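Local coordinates for tyrosine--tRNA ligase (Aeropyrum pernix, PDB 2CYA), which probably charges tRNA(Tyr) with tyrosine as a homodimer, first activating the amino acid with ATP and then transferring it to the acceptor end of the tRNA, at residues 87-90 and 91-94; 98-101 and 102-105; 254-257 and 258-261; 305-308 and 309-313; 350-353 and 354-358. One frame throughout, in Å; residues are numbered along the deposited sequence.

Contact 1: 87-90 and 91-94; sequences DMDL and IRAA
Arg92 doubles back over Met88 and Asp89 in the first turns of helix 88-104, a helix N-capped by Asp87 in the Rossmann-type catalytic domain of this class I synthetase. At the root of the arginine, CB lies 3.5 Å from Met88 O, the same carbonyl that accepts from Arg92 N. Bends at chi2 (108°) and chi3 (55°) then turn the chain back toward the helix start. CD and NE stay close to that oxygen, and Met88 O ends up above one face of the guanidinium, displaced toward its rim; NE, 3.4 Å from Met88 O, is too poorly angled to bond with it. Both terminal nitrogens lie near Met88 CB; NH1 also meets Met88 CE, and NH2 alone makes a salt bridge of 3.6 Å with Asp89 OD1, which lies near the guanidinium plane although the carboxylate itself is turned 76° from it. With an alanine in place of Arg92, the Asp89 carboxylate would probably lose its positive mate and Met88 the chain that covers its flank. The cap is modest: Asp87 OD1 accepts weakly from both Asp89 N and Leu90 N. Met88 and Ile91 also pack together on Thr75 of helix 75-80, and between the two side chains Met88 SD rests 3.9 Å from Ile91 CD1.

Contact 2: 98-101 and 102-105; sequences VRRV and MEAA
Met102 reaches back one turn to Val98 on the buried side of helix 88-104, toward its C-terminal end in the Rossmann-type catalytic domain. Its backbone N bonds to Val98 O at 2.8 Å, and CG, turned away from the residue's own carbonyl (chi1 -73°), passes 3.3 Å from the same oxygen. A bend at chi3 completes the chain, with SD 3.9 Å from Val98 CG1. Both residues also lie on Met56 of helix 51-64, and Val98 touches Trp52, an inferred ATP-binding residue. Next comes Glu103, whose N donates to Arg99 O. Its extended side chain runs alongside that of Arg100, both heading outward from the helix, with carboxylate and guanidinium planes only 23° apart. They meet through Glu103 OE2 and Arg100 NE, a long i to i+3 salt bridge of 3.8 Å. Ala104 bonds through its N to Arg100 O in a nearly straight line (170°), and its methyl group packs toward Ala344 of helix 323-346. Ala105 closes the segment: its N makes a weak bond to Val101 O, while CB sits 3.2 Å from that same oxygen, facing Ile341. The Arg100 charge is therefore shared. Glu103 holds NE loosely, and Asp348 takes NH1 in a second salt bridge, so this guanidinium probably helps tie helix 88-104 to the loop after helix 323-346.

Contact 3: 254-257 and 258-261; sequences DDDI and RRKI
Ile257 and Ile261 project together from the inner face of helix 254-262, with Ile257 CG2 4.1 Å from Ile261 CG1. The closer packing is against the backbone: Ile261 CG1 lies 3.1 Å from Ile257 O, and Lys260 CG passes 3.2 Å from Asp256 O. The buried lysine chain runs fully extended from there, so that NZ arrives at Ala247 O, Pro244 O and the carboxylate of Asp252. The outer face is looser and mostly ionic. Asp256 lies beside Arg259, and Asp256 OD2 makes a salt bridge with Arg259 NH1; the modelled 2.4 Å is very short and its exact value doubtful. The two flat groups are turned 65° apart, and Asp256 CA sits over one face of the guanidinium, while Glu245 pairs with Arg259 NH2. Asp255 reaches both arginines through water. One water gives a hydrogen to Asp255 OD2 and accepts from Arg258 NH2, each at 2.9 Å; another links Asp255 OD1 to Arg259 NE, lying in the guanidinium plane at its edge. Toward the rest of the protein, Asp254 pairs with Arg339 and Arg342, and Arg258 with Glu332, pinning the helix to helix 323-346, where Ile257 and Ile261 rest on Ile335 and Ala331; on the other flank, Lys260 joins it to the loop that follows the KMSKS motif.

Contact 4: 305-308 and 309-313; sequences EYTS and YEELE
Glu311 turns its carboxylate back onto the two hydroxyls that precede helix 309-317. Among the polar contacts, Thr307 OG1 donates to Glu311 OE2 at 2.7 Å, meeting the oxygen on its syn side and 16° out of the carboxylate plane. Ser308 OG adds a weak bond of 3.2 Å to the same OE2, so two hydroxyls grip one oxygen. The glutamate gets there because CG stands beside its own backbone N (chi1 -76°) and the chain beyond is extended. Ser308 does double duty: its OG also accepts from Glu311 N at 3.0 Å, with an angle of 158° at the hydrogen. This makes Ser308 the N-cap of the helix, reached through a short turn at Thr307 and Ser308 from strand 305-306, which pairs antiparallel with 292-293 in a small two-stranded sheet. Replacing Glu311 by an alanine would probably leave the Thr307 hydroxyl without its acceptor and Ser308 OG with just the backbone N of its two partners here. The apolar contacts belong to Tyr306. Leu312 CB lies over one face of its ring, 4.2 Å from the centroid, in a CH-pi contact, while Glu311 CB comes in at the ring edge; Tyr306 CD2 comes within 3.3 Å of Leu312 CA. At the far end of this ring, Tyr306 OH bonds to Asp315, further along the helix. A second tyrosine makes a bond within the helix: Tyr309 OH donates to Glu313 OE2 at 2.9 Å, using the anti lone pair of that oxygen, and its ring packs on Leu277 and Arg281 of helix 275-284.

Contact 5: 350-353 and 354-358; sequences AMKR and ALEAI
Met351 O accepts from Leu355 N at 2.8 Å, a sound backbone bond one turn along the C-terminal helix 349-360. Two alkyl groups lie beside the same oxygen: Leu355 CB at 3.4 Å and the methyl of Ala354, whose CB lies 3.6 Å from Met351 O. Two residues further on, Ala357 N donates to Arg353 O at 3.0 Å, continuing the ladder of i to i+4 bonds. The side-chain partnership has the same spacing and joins Lys352 to Glu356. Lys352 leaves the backbone with CG anti to N (chi1 -179°) and stays extended as far as CE; the bend at chi4 (-71°) then swings the amine toward the next turn. There Lys352 NZ donates to Glu356 OE2 at 3.0 Å as part of a salt bridge. The approach is from above the carboxylate, 51° out of its plane, and the other oxygen is clearly the poorer partner, with Glu356 OE1 3.9 Å from Lys352 NZ. The two chains slant across one another on the exposed side of the helix, a common way of linking successive turns with opposite charges. The inward side is mostly apolar, with Ala354 against Arg96 and Met351 against Ile97 of helix 88-104, while Met351 also touches Val345, and Leu355 touches Leu346, on helix 323-346. Leu355 and Ile358 both meet Val47, so helix 349-360 is packed against two helices and the loop after strand 37-42.

Overall arrangement
Along the chain the five contacts follow one another in series. Contacts 1 and 2 share helix 88-104, their centres about 17 Å apart. The C-terminal helix 349-360 of contact 5 lies along it: Ile358 packs on Ala93 and Ala94 of contact 1, Ala354 on Ala93, and Met351 SD touches Arg100 CB of contact 2. The end of the chain thus returns to the catalytic domain, beside the helix that touches the inferred ATP-binding residue Trp52. Contact 3, on helix 254-262, stands about 21 Å from contact 2 between centres, and helix 323-346 lies against both. Contact 4 is the outlier, about 40 Å from contact 1 between centres and away from the annotated sites.

Contact 1: 87-90 and 91-94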
loop_
_atom_site.group_PDB
_atom_site.type_symbol
_atom_site.label_atom_id
_atom_site.label_comp_id
_atom_site.label_asym_id
_atom_site.label_seq_id
_atom_site.Cartn_x
_atom_site.Cartn_y
_atom_site.Cartn_z
ATOM N N ASP A 87 -8.556 12.198 -12.974
ATOM C CA ASP A 87 -9.338 13.338 -12.506
ATOM C C ASP A 87 -10.422 12.798 -11.572
ATOM O O ASP A 87 -11.454 12.309 -12.022
ATOM C CB ASP A 87 -9.981 14.043 -13.710
ATOM C CG ASP A 87 -10.628 15.368 -13.348
ATOM O OD1 ASP A 87 -11.307 15.459 -12.293
ATOM O OD2 ASP A 87 -10.466 16.321 -14.149
ATOM N N MET A 88 -10.185 12.905 -10.270
ATOM C CA MET A 88 -11.125 12.405 -9.279
ATOM C C MET A 88 -12.545 12.964 -9.370
ATOM O O MET A 88 -13.503 12.276 -8.992
ATOM C CB MET A 88 -10.556 12.620 -7.869
ATOM C CG MET A 88 -9.313 11.769 -7.562
ATOM S SD MET A 88 -9.590 9.969 -7.794
ATOM C CE MET A 88 -10.581 9.628 -6.349
ATOM N N ASP A 89 -12.690 14.199 -9.854
ATOM C CA ASP A 89 -14.013 14.812 -9.990
ATOM C C ASP A 89 -14.829 14.110 -11.077
ATOM O O ASP A 89 -16.040 13.923 -10.950
ATOM C CB ASP A 89 -13.898 16.289 -10.368
ATOM C CG ASP A 89 -13.185 17.110 -9.319
ATOM O OD1 ASP A 89 -13.667 17.151 -8.168
ATOM O OD2 ASP A 89 -12.142 17.717 -9.655
ATOM N N LEU A 90 -14.154 13.764 -12.162
ATOM C CA LEU A 90 -14.781 13.093 -13.285
ATOM C C LEU A 90 -15.114 11.649 -12.910
ATOM O O LEU A 90 -16.118 11.086 -13.354
ATOM C CB LEU A 90 -13.832 13.128 -14.481
ATOM C CG LEU A 90 -14.041 14.212 -15.542
ATOM C CD1 LEU A 90 -14.508 15.533 -14.938
ATOM C CD2 LEU A 90 -12.740 14.374 -16.298
ATOM N N ILE A 91 -14.266 11.053 -12.083
ATOM C CA ILE A 91 -14.497 9.684 -11.652
ATOM C C ILE A 91 -15.734 9.653 -10.755
ATOM O O ILE A 91 -16.564 8.754 -10.871
ATOM C CB ILE A 91 -13.286 9.130 -10.893
ATOM C CG1 ILE A 91 -12.116 8.974 -11.860
ATOM C CG2 ILE A 91 -13.648 7.797 -10.211
ATOM C CD1 ILE A 91 -10.837 8.459 -11.202
ATOM N N ARG A 92 -15.855 10.647 -9.881
ATOM C CA ARG A 92 -16.997 10.742 -8.980
ATOM C C ARG A 92 -18.260 10.971 -9.794
ATOM O O ARG A 92 -19.318 10.429 -9.480
ATOM C CB ARG A 92 -16.831 11.912 -8.007
ATOM C CG ARG A 92 -16.935 11.519 -6.531
ATOM C CD ARG A 92 -15.580 11.578 -5.842
ATOM N NE ARG A 92 -14.968 12.898 -6.019
ATOM C CZ ARG A 92 -13.761 13.244 -5.571
ATOM N NH1 ARG A 92 -13.017 12.362 -4.905
ATOM N NH2 ARG A 92 -13.302 14.471 -5.801
ATOM N N ALA A 93 -18.128 11.788 -10.836
ATOM C CA ALA A 93 -19.248 12.111 -11.700
ATOM C C ALA A 93 -19.728 10.857 -12.407
ATOM O O ALA A 93 -20.922 10.663 -12.558
ATOM C CB ALA A 93 -18.843 13.164 -12.712
ATOM N N ALA A 94 -18.796 10.004 -12.829
ATOM C CA ALA A 94 -19.170 8.768 -13.501
ATOM C C ALA A 94 -19.962 7.879 -12.532
ATOM O O ALA A 94 -20.880 7.173 -12.948
ATOM C CB ALA A 94 -17.913 8.027 -14.025
#

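Contact 2: 98-101 and 102-105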
loop_
_atom_site.group_PDB
_atom_site.type_symbol
_atom_site.label_atom_id
_atom_site.label_comp_id
_atom_site.label_asym_id
_atom_site.label_seq_id
_atom_site.Cartn_x
_atom_site.Cartn_y
_atom_site.Cartn_z
ATOM N N VAL A 98 -23.786 6.259 -12.690
ATOM C CA VAL A 98 -24.052 4.846 -12.482
ATOM C C VAL A 98 -25.225 4.669 -11.506
ATOM O O VAL A 98 -26.090 3.823 -11.737
ATOM C CB VAL A 98 -22.769 4.121 -11.963
ATOM C CG1 VAL A 98 -23.112 2.751 -11.349
ATOM C CG2 VAL A 98 -21.781 3.952 -13.147
ATOM N N ARG A 99 -25.278 5.459 -10.428
ATOM C CA ARG A 99 -26.394 5.309 -9.491
ATOM C C ARG A 99 -27.730 5.580 -10.173
ATOM O O ARG A 99 -28.716 4.879 -9.926
ATOM C CB ARG A 99 -26.273 6.250 -8.290
ATOM C CG ARG A 99 -25.296 5.794 -7.245
ATOM C CD ARG A 99 -25.289 6.708 -6.030
ATOM N NE ARG A 99 -23.934 7.205 -5.797
ATOM C CZ ARG A 99 -23.574 8.486 -5.853
ATOM N NH1 ARG A 99 -24.471 9.431 -6.122
ATOM N NH2 ARG A 99 -22.302 8.818 -5.684
ATOM N N ARG A 100 -27.750 6.604 -11.018
ATOM C CA ARG A 100 -28.970 6.976 -11.722
ATOM C C ARG A 100 -29.350 5.908 -12.725
ATOM O O ARG A 100 -30.527 5.605 -12.901
ATOM C CB ARG A 100 -28.789 8.319 -12.437
ATOM C CG ARG A 100 -30.010 8.792 -13.225
ATOM C CD ARG A 100 -31.252 8.865 -12.360
ATOM N NE ARG A 100 -31.037 9.698 -11.181
ATOM C CZ ARG A 100 -30.853 11.010 -11.221
ATOM N NH1 ARG A 100 -30.866 11.644 -12.389
ATOM N NH2 ARG A 100 -30.631 11.685 -10.098
ATOM N N VAL A 101 -28.348 5.350 -13.390
ATOM C CA VAL A 101 -28.585 4.307 -14.373
ATOM C C VAL A 101 -29.154 3.073 -13.681
ATOM O O VAL A 101 -30.099 2.458 -14.182
ATOM C CB VAL A 101 -27.281 3.903 -15.088
ATOM C CG1 VAL A 101 -27.503 2.598 -15.870
ATOM C CG2 VAL A 101 -26.817 5.034 -16.037
ATOM N N MET A 102 -28.582 2.705 -12.536
ATOM C CA MET A 102 -29.056 1.528 -11.822
ATOM C C MET A 102 -30.521 1.653 -11.422
ATOM O O MET A 102 -31.283 0.704 -11.557
ATOM C CB MET A 102 -28.193 1.248 -10.584
ATOM C CG MET A 102 -26.818 0.700 -10.933
ATOM S SD MET A 102 -25.760 0.502 -9.494
ATOM C CE MET A 102 -26.501 -0.985 -8.686
ATOM N N GLU A 103 -30.899 2.825 -10.929
ATOM C CA GLU A 103 -32.266 3.086 -10.515
ATOM C C GLU A 103 -33.196 2.987 -11.718
ATOM O O GLU A 103 -34.179 2.241 -11.704
ATOM C CB GLU A 103 -32.354 4.486 -9.895
ATOM C CG GLU A 103 -33.774 5.034 -9.750
ATOM C CD GLU A 103 -33.823 6.334 -8.943
ATOM O OE1 GLU A 103 -34.204 6.280 -7.763
ATOM O OE2 GLU A 103 -33.471 7.403 -9.482
ATOM N N ALA A 104 -32.865 3.741 -12.765
ATOM C CA ALA A 104 -33.656 3.749 -13.987
ATOM C C ALA A 104 -33.690 2.370 -14.636
ATOM O O ALA A 104 -34.590 2.080 -15.417
ATOM C CB ALA A 104 -33.083 4.763 -14.960
ATOM N N ALA A 105 -32.718 1.518 -14.325
ATOM C CA ALA A 105 -32.697 0.184 -14.924
ATOM C C ALA A 105 -33.580 -0.769 -14.125
ATOM O O ALA A 105 -33.805 -1.905 -14.525
ATOM C CB ALA A 105 -31.263 -0.362 -14.995
#

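Contact 3: 254-257 and 258-261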
loop_
_atom_site.group_PDB
_atom_site.type_symbol
_atom_site.label_atom_id
_atom_site.label_comp_id
_atom_site.label_asym_id
_atom_site.label_seq_id
_atom_site.Cartn_x
_atom_site.Cartn_y
_atom_site.Cartn_z
ATOM N N ASP A 254 -30.948 6.429 -30.557
ATOM C CA ASP A 254 -31.547 5.236 -31.167
ATOM C C ASP A 254 -30.796 4.943 -32.472
ATOM O O ASP A 254 -30.566 3.789 -32.821
ATOM C CB ASP A 254 -33.034 5.463 -31.504
ATOM C CG ASP A 254 -33.918 5.584 -30.267
ATOM O OD1 ASP A 254 -35.111 5.883 -30.440
ATOM O OD2 ASP A 254 -33.441 5.373 -29.129
ATOM N N ASP A 255 -30.423 5.995 -33.199
ATOM C CA ASP A 255 -29.707 5.811 -34.464
ATOM C C ASP A 255 -28.294 5.252 -34.232
ATOM O O ASP A 255 -27.831 4.403 -34.990
ATOM C CB ASP A 255 -29.630 7.121 -35.229
ATOM C CG ASP A 255 -29.029 6.950 -36.619
ATOM O OD1 ASP A 255 -28.033 7.640 -36.931
ATOM O OD2 ASP A 255 -29.559 6.132 -37.400
ATOM N N ASP A 256 -27.619 5.721 -33.181
ATOM C CA ASP A 256 -26.276 5.221 -32.846
ATOM C C ASP A 256 -26.379 3.718 -32.556
ATOM O O ASP A 256 -25.538 2.927 -32.996
ATOM C CB ASP A 256 -25.729 5.913 -31.596
ATOM C CG ASP A 256 -25.264 7.330 -31.850
ATOM O OD1 ASP A 256 -25.153 8.097 -30.867
ATOM O OD2 ASP A 256 -24.999 7.681 -33.016
ATOM N N ILE A 257 -27.405 3.327 -31.799
ATOM C CA ILE A 257 -27.597 1.919 -31.472
ATOM C C ILE A 257 -27.866 1.066 -32.726
ATOM O O ILE A 257 -27.356 -0.046 -32.850
ATOM C CB ILE A 257 -28.753 1.744 -30.449
ATOM C CG1 ILE A 257 -28.360 2.384 -29.113
ATOM C CG2 ILE A 257 -29.049 0.268 -30.219
ATOM C CD1 ILE A 257 -29.463 2.334 -28.061
ATOM N N ARG A 258 -28.687 1.570 -33.641
ATOM C CA ARG A 258 -28.977 0.846 -34.876
ATOM C C ARG A 258 -27.705 0.656 -35.716
ATOM O O ARG A 258 -27.480 -0.418 -36.288
ATOM C CB ARG A 258 -30.014 1.606 -35.705
ATOM C CG ARG A 258 -31.444 1.330 -35.298
ATOM C CD ARG A 258 -32.418 2.218 -36.029
ATOM N NE ARG A 258 -33.727 2.137 -35.382
ATOM C CZ ARG A 258 -34.425 3.185 -34.956
ATOM N NH1 ARG A 258 -35.595 2.987 -34.374
ATOM N NH2 ARG A 258 -33.970 4.421 -35.128
ATOM N N ARG A 259 -26.882 1.702 -35.782
ATOM C CA ARG A 259 -25.642 1.650 -36.555
ATOM C C ARG A 259 -24.658 0.657 -35.942
ATOM O O ARG A 259 -24.183 -0.261 -36.617
ATOM C CB ARG A 259 -24.979 3.032 -36.616
ATOM C CG ARG A 259 -23.654 3.065 -37.401
ATOM C CD ARG A 259 -22.745 4.158 -36.853
ATOM N NE ARG A 259 -23.537 5.338 -36.521
ATOM C CZ ARG A 259 -23.427 6.046 -35.398
ATOM N NH1 ARG A 259 -24.219 7.094 -35.218
ATOM N NH2 ARG A 259 -22.542 5.719 -34.466
ATOM N N LYS A 260 -24.363 0.845 -34.656
ATOM C CA LYS A 260 -23.426 -0.026 -33.954
ATOM C C LYS A 260 -23.829 -1.489 -33.998
ATOM O O LYS A 260 -22.980 -2.357 -34.169
ATOM C CB LYS A 260 -23.262 0.430 -32.502
ATOM C CG LYS A 260 -22.591 1.786 -32.365
ATOM C CD LYS A 260 -22.445 2.176 -30.891
ATOM C CE LYS A 260 -21.849 3.558 -30.726
ATOM N NZ LYS A 260 -21.544 3.801 -29.283
ATOM N N ILE A 261 -25.113 -1.778 -33.835
ATOM C CA ILE A 261 -25.555 -3.169 -33.876
ATOM C C ILE A 261 -25.514 -3.720 -35.313
ATOM O O ILE A 261 -25.103 -4.857 -35.546
ATOM C CB ILE A 261 -26.982 -3.305 -33.308
ATOM C CG1 ILE A 261 -26.980 -2.924 -31.818
ATOM C CG2 ILE A 261 -27.497 -4.718 -33.524
ATOM C CD1 ILE A 261 -26.020 -3.731 -30.962
HETATM O O HOH W 1 -32.407 5.486 -37.382
HETATM O O HOH W 2 -25.782 6.340 -38.010
#

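Contact 4: 305-308 and 309-313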
loop_
_atom_site.group_PDB
_atom_site.type_symbol
_atom_site.label_atom_id
_atom_site.label_comp_id
_atom_site.label_asym_id
_atom_site.label_seq_id
_atom_site.Cartn_x
_atom_site.Cartn_y
_atom_site.Cartn_z
ATOM N N GLU A 305 -41.404 -15.487 -32.970
ATOM C CA GLU A 305 -41.435 -14.789 -31.689
ATOM C C GLU A 305 -40.792 -15.692 -30.632
ATOM O O GLU A 305 -41.327 -16.755 -30.304
ATOM C CB GLU A 305 -42.888 -14.487 -31.315
ATOM C CG GLU A 305 -43.060 -13.558 -30.130
ATOM C CD GLU A 305 -44.488 -13.529 -29.607
ATOM O OE1 GLU A 305 -44.761 -12.752 -28.661
ATOM O OE2 GLU A 305 -45.333 -14.287 -30.137
ATOM N N TYR A 306 -39.648 -15.273 -30.099
ATOM C CA TYR A 306 -38.948 -16.079 -29.106
ATOM C C TYR A 306 -39.264 -15.753 -27.661
ATOM O O TYR A 306 -39.165 -14.606 -27.228
ATOM C CB TYR A 306 -37.448 -15.996 -29.331
ATOM C CG TYR A 306 -37.049 -16.474 -30.696
ATOM C CD1 TYR A 306 -37.068 -15.611 -31.790
ATOM C CD2 TYR A 306 -36.654 -17.794 -30.899
ATOM C CE1 TYR A 306 -36.697 -16.049 -33.054
ATOM C CE2 TYR A 306 -36.283 -18.244 -32.158
ATOM C CZ TYR A 306 -36.304 -17.366 -33.231
ATOM O OH TYR A 306 -35.915 -17.802 -34.475
ATOM N N THR A 307 -39.632 -16.788 -26.916
ATOM C CA THR A 307 -39.991 -16.635 -25.520
ATOM C C THR A 307 -38.860 -17.054 -24.593
ATOM O O THR A 307 -38.973 -16.932 -23.378
ATOM C CB THR A 307 -41.260 -17.455 -25.189
ATOM O OG1 THR A 307 -41.014 -18.847 -25.431
ATOM C CG2 THR A 307 -42.412 -17.002 -26.054
ATOM N N SER A 308 -37.775 -17.552 -25.169
ATOM C CA SER A 308 -36.622 -17.969 -24.381
ATOM C C SER A 308 -35.384 -17.716 -25.219
ATOM O O SER A 308 -35.470 -17.629 -26.443
ATOM C CB SER A 308 -36.696 -19.460 -24.034
ATOM O OG SER A 308 -36.101 -20.262 -25.049
ATOM N N TYR A 309 -34.235 -17.597 -24.565
ATOM C CA TYR A 309 -33.005 -17.358 -25.289
ATOM C C TYR A 309 -32.553 -18.622 -25.989
ATOM O O TYR A 309 -32.094 -18.573 -27.131
ATOM C CB TYR A 309 -31.881 -16.905 -24.366
ATOM C CG TYR A 309 -30.549 -16.905 -25.078
ATOM C CD1 TYR A 309 -30.233 -15.911 -25.995
ATOM C CD2 TYR A 309 -29.645 -17.952 -24.909
ATOM C CE1 TYR A 309 -29.060 -15.956 -26.730
ATOM C CE2 TYR A 309 -28.463 -18.014 -25.651
ATOM C CZ TYR A 309 -28.184 -17.010 -26.559
ATOM O OH TYR A 309 -27.034 -17.059 -27.308
ATOM N N GLU A 310 -32.661 -19.751 -25.294
ATOM C CA GLU A 310 -32.236 -21.025 -25.859
ATOM C C GLU A 310 -32.956 -21.303 -27.174
ATOM O O GLU A 310 -32.359 -21.829 -28.113
ATOM C CB GLU A 310 -32.479 -22.164 -24.866
ATOM C CG GLU A 310 -31.729 -23.444 -25.225
ATOM C CD GLU A 310 -30.235 -23.206 -25.482
ATOM O OE1 GLU A 310 -29.541 -22.707 -24.564
ATOM O OE2 GLU A 310 -29.754 -23.518 -26.600
ATOM N N GLU A 311 -34.236 -20.949 -27.243
ATOM C CA GLU A 311 -34.998 -21.145 -28.471
ATOM C C GLU A 311 -34.285 -20.387 -29.582
ATOM O O GLU A 311 -33.925 -20.958 -30.611
ATOM C CB GLU A 311 -36.414 -20.591 -28.323
ATOM C CG GLU A 311 -37.358 -21.448 -27.509
ATOM C CD GLU A 311 -38.683 -20.748 -27.259
ATOM O OE1 GLU A 311 -39.298 -20.264 -28.239
ATOM O OE2 GLU A 311 -39.103 -20.682 -26.081
ATOM N N LEU A 312 -34.083 -19.091 -29.351
ATOM C CA LEU A 312 -33.413 -18.221 -30.303
ATOM C C LEU A 312 -32.076 -18.800 -30.749
ATOM O O LEU A 312 -31.762 -18.787 -31.938
ATOM C CB LEU A 312 -33.195 -16.834 -29.677
ATOM C CG LEU A 312 -32.495 -15.731 -30.483
ATOM C CD1 LEU A 312 -32.559 -14.424 -29.713
ATOM C CD2 LEU A 312 -31.049 -16.101 -30.750
ATOM N N GLU A 313 -31.287 -19.305 -29.801
ATOM C CA GLU A 313 -29.977 -19.856 -30.137
ATOM C C GLU A 313 -30.049 -21.085 -31.033
ATOM O O GLU A 313 -29.223 -21.253 -31.929
ATOM C CB GLU A 313 -29.178 -20.200 -28.882
ATOM C CG GLU A 313 -27.731 -19.803 -29.038
ATOM C CD GLU A 313 -26.808 -20.509 -28.089
ATOM O OE1 GLU A 313 -26.565 -21.716 -28.295
ATOM O OE2 GLU A 313 -26.321 -19.858 -27.140
#

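Contact 5: 350-353 and 354-358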
loop_
_atom_site.group_PDB
_atom_site.type_symbol
_atom_site.label_atom_id
_atom_site.label_comp_id
_atom_site.label_asym_id
_atom_site.label_seq_id
_atom_site.Cartn_x
_atom_site.Cartn_y
_atom_site.Cartn_z
ATOM N N ALA A 350 -27.966 18.708 -14.205
ATOM C CA ALA A 350 -26.677 18.570 -13.538
ATOM C C ALA A 350 -25.973 17.367 -14.143
ATOM O O ALA A 350 -24.844 17.459 -14.640
ATOM C CB ALA A 350 -26.880 18.357 -12.036
ATOM N N MET A 351 -26.669 16.237 -14.113
ATOM C CA MET A 351 -26.130 15.003 -14.652
ATOM C C MET A 351 -25.717 15.150 -16.104
ATOM O O MET A 351 -24.684 14.613 -16.519
ATOM C CB MET A 351 -27.149 13.885 -14.523
ATOM C CG MET A 351 -26.537 12.545 -14.787
ATOM S SD MET A 351 -27.331 11.344 -13.788
ATOM C CE MET A 351 -26.694 11.759 -12.166
ATOM N N LYS A 352 -26.516 15.869 -16.885
ATOM C CA LYS A 352 -26.163 16.063 -18.284
ATOM C C LYS A 352 -24.834 16.814 -18.314
ATOM O O LYS A 352 -23.978 16.558 -19.164
ATOM C CB LYS A 352 -27.245 16.868 -19.015
ATOM C CG LYS A 352 -26.948 17.075 -20.497
ATOM C CD LYS A 352 -28.163 17.624 -21.253
ATOM C CE LYS A 352 -27.923 17.678 -22.771
ATOM N NZ LYS A 352 -26.944 18.741 -23.155
ATOM N N ARG A 353 -24.681 17.742 -17.370
ATOM C CA ARG A 353 -23.467 18.544 -17.245
ATOM C C ARG A 353 -22.279 17.655 -16.918
ATOM O O ARG A 353 -21.208 17.793 -17.502
ATOM C CB ARG A 353 -23.628 19.592 -16.138
ATOM C CG ARG A 353 -24.139 20.942 -16.618
ATOM C CD ARG A 353 -24.097 21.968 -15.489
ATOM N NE ARG A 353 -25.238 21.865 -14.583
ATOM C CZ ARG A 353 -25.136 21.743 -13.263
ATOM N NH1 ARG A 353 -23.936 21.699 -12.688
ATOM N NH2 ARG A 353 -26.234 21.682 -12.514
ATOM N N ALA A 354 -22.475 16.738 -15.983
ATOM C CA ALA A 354 -21.409 15.821 -15.596
ATOM C C ALA A 354 -21.063 14.922 -16.778
ATOM O O ALA A 354 -19.894 14.635 -17.042
ATOM C CB ALA A 354 -21.850 14.977 -14.410
ATOM N N LEU A 355 -22.095 14.478 -17.488
ATOM C CA LEU A 355 -21.891 13.611 -18.641
ATOM C C LEU A 355 -20.994 14.291 -19.670
ATOM O O LEU A 355 -20.136 13.656 -20.281
ATOM C CB LEU A 355 -23.233 13.261 -19.293
ATOM C CG LEU A 355 -23.137 12.432 -20.576
ATOM C CD1 LEU A 355 -22.500 11.070 -20.268
ATOM C CD2 LEU A 355 -24.526 12.261 -21.172
ATOM N N GLU A 356 -21.199 15.587 -19.858
ATOM C CA GLU A 356 -20.417 16.341 -20.831
ATOM C C GLU A 356 -18.983 16.572 -20.334
ATOM O O GLU A 356 -18.029 16.471 -21.105
ATOM C CB GLU A 356 -21.164 17.649 -21.168
ATOM C CG GLU A 356 -22.624 17.343 -21.599
ATOM C CD GLU A 356 -23.418 18.533 -22.122
ATOM O OE1 GLU A 356 -23.492 19.570 -21.427
ATOM O OE2 GLU A 356 -23.991 18.408 -23.233
ATOM N N ALA A 357 -18.815 16.848 -19.050
ATOM C CA ALA A 357 -17.463 17.023 -18.526
ATOM C C ALA A 357 -16.723 15.711 -18.776
ATOM O O ALA A 357 -15.600 15.705 -19.290
ATOM C CB ALA A 357 -17.499 17.339 -17.029
ATOM N N ILE A 358 -17.365 14.591 -18.443
ATOM C CA ILE A 358 -16.747 13.284 -18.642
ATOM C C ILE A 358 -16.358 13.028 -20.096
ATOM O O ILE A 358 -15.260 12.546 -20.378
ATOM C CB ILE A 358 -17.677 12.130 -18.199
ATOM C CG1 ILE A 358 -17.896 12.177 -16.689
ATOM C CG2 ILE A 358 -17.069 10.787 -18.606
ATOM C CD1 ILE A 358 -18.771 11.069 -16.180
#